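Local coordinates for protein putative hydrolase (Chromobacterium violaceum, PDB 3MCW) that is a putative hydrolase of the isochorismatase family, probably acting on a small-molecule substrate, at residues P54-R59 against T89-Q94. Residues are numbered along the deposited sequence; the frame is centred on the assembly and turned at random.
Sequences PLIHIR and TVIAKQ. With EDO (1,2-ethanediol), chain L.
I58 packs tightly against I91 and K93 where two parallel strands, 55-59 and the sheet-edge strand 89-93, run together in the α/β core. A chi2 of -58° turns I58 CD1 back toward the neighbouring strand, 3.9 Å from I91 CB, while I58 CG2 lies 3.6 Å from K93 CD, the side chains crossing at about a right angle. I56 CG2 meets I91 CD1 at 3.9 Å, and helix 104-111 covers both isoleucines. The backbones are stitched by four nearly straight hydrogen bonds, from H57 N to T89 O (3.0 Å), I91 N to H57 O, R59 N to I91 O, and K93 N to R59 O. On the other face R59 lies over A92, NH2 3.8 Å from A92 CB, but the fit is looser, with H57 CB and V90 CG2 4.1 Å apart; R59 NE is salt-bridged to D61. At the start of the strands a water bridges L55 O and T89 N, and an ethanediol, probably from crystallisation, hydrogen-bonds L55 N through O2. K93 NZ forms a salt bridge with D19 and hydrogen-bonds S126 OG, consistent with the family's Asp-Lys-Cys site, serine taking the cysteine position; the ladder and I58 probably help position the lysine.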
loop_
_atom_site.group_PDB
_atom_site.type_symbol
_atom_site.label_atom_id
_atom_site.label_comp_id
_atom_site.label_asym_id
_atom_site.label_seq_id
_atom_site.Cartn_x
_atom_site.Cartn_y
_atom_site.Cartn_z
ATOM N N PRO A 54 21.131 -9.452 -10.535
ATOM C CA PRO A 54 20.631 -9.784 -9.226
ATOM C C PRO A 54 19.136 -10.158 -9.242
ATOM O O PRO A 54 18.351 -9.506 -9.929
ATOM C CB PRO A 54 20.862 -8.484 -8.425
ATOM C CG PRO A 54 21.698 -7.631 -9.193
ATOM C CD PRO A 54 21.622 -8.068 -10.604
ATOM N N LEU A 55 18.753 -11.145 -8.439
ATOM C CA LEU A 55 17.372 -11.572 -8.404
ATOM C C LEU A 55 17.034 -12.136 -7.048
ATOM O O LEU A 55 17.870 -12.751 -6.372
ATOM C CB LEU A 55 16.965 -12.440 -9.580
ATOM C CG LEU A 55 17.563 -13.794 -9.567
ATOM C CD1 LEU A 55 16.591 -14.658 -8.948
ATOM C CD2 LEU A 55 17.829 -14.266 -11.007
ATOM N N ILE A 56 15.808 -11.889 -6.614
ATOM C CA ILE A 56 15.287 -12.412 -5.336
ATOM C C ILE A 56 13.868 -12.926 -5.588
ATOM O O ILE A 56 13.013 -12.196 -6.127
ATOM C CB ILE A 56 15.268 -11.333 -4.232
ATOM C CG1 ILE A 56 16.694 -10.865 -3.905
ATOM C CG2 ILE A 56 14.538 -11.821 -3.002
ATOM C CD1 ILE A 56 16.732 -9.669 -2.958
ATOM N N HIS A 57 13.609 -14.151 -5.153
ATOM C CA HIS A 57 12.268 -14.718 -5.100
ATOM C C HIS A 57 11.681 -14.436 -3.723
ATOM O O HIS A 57 12.298 -14.750 -2.714
ATOM C CB HIS A 57 12.316 -16.220 -5.315
ATOM C CG HIS A 57 12.993 -16.685 -6.539
ATOM N ND1 HIS A 57 12.314 -16.845 -7.728
ATOM C CD2 HIS A 57 14.288 -17.021 -6.754
ATOM C CE1 HIS A 57 13.190 -17.293 -8.614
ATOM N NE2 HIS A 57 14.399 -17.399 -8.061
ATOM N N ILE A 58 10.474 -13.862 -3.673
ATOM C CA ILE A 58 9.728 -13.700 -2.454
ATOM C C ILE A 58 8.675 -14.790 -2.387
ATOM O O ILE A 58 7.924 -15.016 -3.347
ATOM C CB ILE A 58 9.065 -12.298 -2.393
ATOM C CG1 ILE A 58 10.094 -11.176 -2.459
ATOM C CG2 ILE A 58 8.154 -12.184 -1.152
ATOM C CD1 ILE A 58 11.163 -11.187 -1.369
ATOM N N ARG A 59 8.615 -15.463 -1.251
ATOM C CA ARG A 59 7.723 -16.560 -0.995
ATOM C C ARG A 59 6.799 -16.207 0.167
ATOM O O ARG A 59 7.277 -15.691 1.177
ATOM C CB ARG A 59 8.542 -17.827 -0.568
ATOM C CG ARG A 59 7.803 -19.114 -0.638
ATOM C CD ARG A 59 8.655 -20.254 -0.153
ATOM N NE ARG A 59 8.887 -20.214 1.270
ATOM C CZ ARG A 59 9.806 -20.934 1.907
ATOM N NH1 ARG A 59 10.672 -21.669 1.216
ATOM N NH2 ARG A 59 9.897 -20.863 3.218
ATOM N N THR A 89 18.592 -16.529 -4.231
ATOM C CA THR A 89 18.038 -15.994 -3.001
ATOM C C THR A 89 16.516 -16.107 -2.974
ATOM O O THR A 89 15.838 -15.629 -3.871
ATOM C CB THR A 89 18.442 -14.552 -2.788
ATOM O OG1 THR A 89 19.870 -14.464 -2.861
ATOM C CG2 THR A 89 17.914 -13.963 -1.493
ATOM N N VAL A 90 16.020 -16.735 -1.922
ATOM C CA VAL A 90 14.587 -16.833 -1.633
ATOM C C VAL A 90 14.374 -16.250 -0.248
ATOM O O VAL A 90 15.066 -16.657 0.696
ATOM C CB VAL A 90 14.096 -18.307 -1.662
ATOM C CG1 VAL A 90 12.614 -18.387 -1.303
ATOM C CG2 VAL A 90 14.378 -18.968 -3.013
ATOM N N ILE A 91 13.464 -15.283 -0.135
ATOM C CA ILE A 91 13.105 -14.654 1.117
ATOM C C ILE A 91 11.655 -14.935 1.404
ATOM O O ILE A 91 10.779 -14.629 0.591
ATOM C CB ILE A 91 13.370 -13.150 1.129
ATOM C CG1 ILE A 91 14.878 -12.884 0.930
ATOM C CG2 ILE A 91 12.835 -12.482 2.370
ATOM C CD1 ILE A 91 15.257 -11.443 0.830
ATOM N N ALA A 92 11.382 -15.550 2.547
ATOM C CA ALA A 92 10.047 -15.862 2.973
ATOM C C ALA A 92 9.453 -14.717 3.792
ATOM O O ALA A 92 10.142 -14.104 4.622
ATOM C CB ALA A 92 10.036 -17.155 3.830
ATOM N N LYS A 93 8.180 -14.454 3.595
ATOM C CA LYS A 93 7.457 -13.437 4.367
ATOM C C LYS A 93 6.170 -14.015 4.899
ATOM O O LYS A 93 5.655 -15.002 4.390
ATOM C CB LYS A 93 7.136 -12.223 3.485
ATOM C CG LYS A 93 6.103 -12.464 2.395
ATOM C CD LYS A 93 5.927 -11.215 1.500
ATOM C CE LYS A 93 4.954 -11.394 0.347
ATOM N NZ LYS A 93 3.606 -11.639 0.784
ATOM N N GLN A 94 5.608 -13.367 5.923
ATOM C CA GLN A 94 4.345 -13.801 6.520
ATOM C C GLN A 94 3.277 -12.735 6.437
ATOM O O GLN A 94 2.169 -12.999 6.844
ATOM C CB GLN A 94 4.530 -14.214 7.966
ATOM C CG GLN A 94 5.319 -15.477 8.099
ATOM C CD GLN A 94 5.282 -16.023 9.508
ATOM O OE1 GLN A 94 4.225 -16.106 10.164
ATOM N NE2 GLN A 94 6.431 -16.406 9.984
HETATM C C1 EDO L . 20.707 -11.271 -4.982
HETATM O O1 EDO L . 19.664 -12.119 -4.578
HETATM C C2 EDO L . 21.631 -12.113 -5.829
HETATM O O2 EDO L . 21.029 -12.350 -7.112
HETATM O O HOH W 1 19.399 -15.015 -6.471
#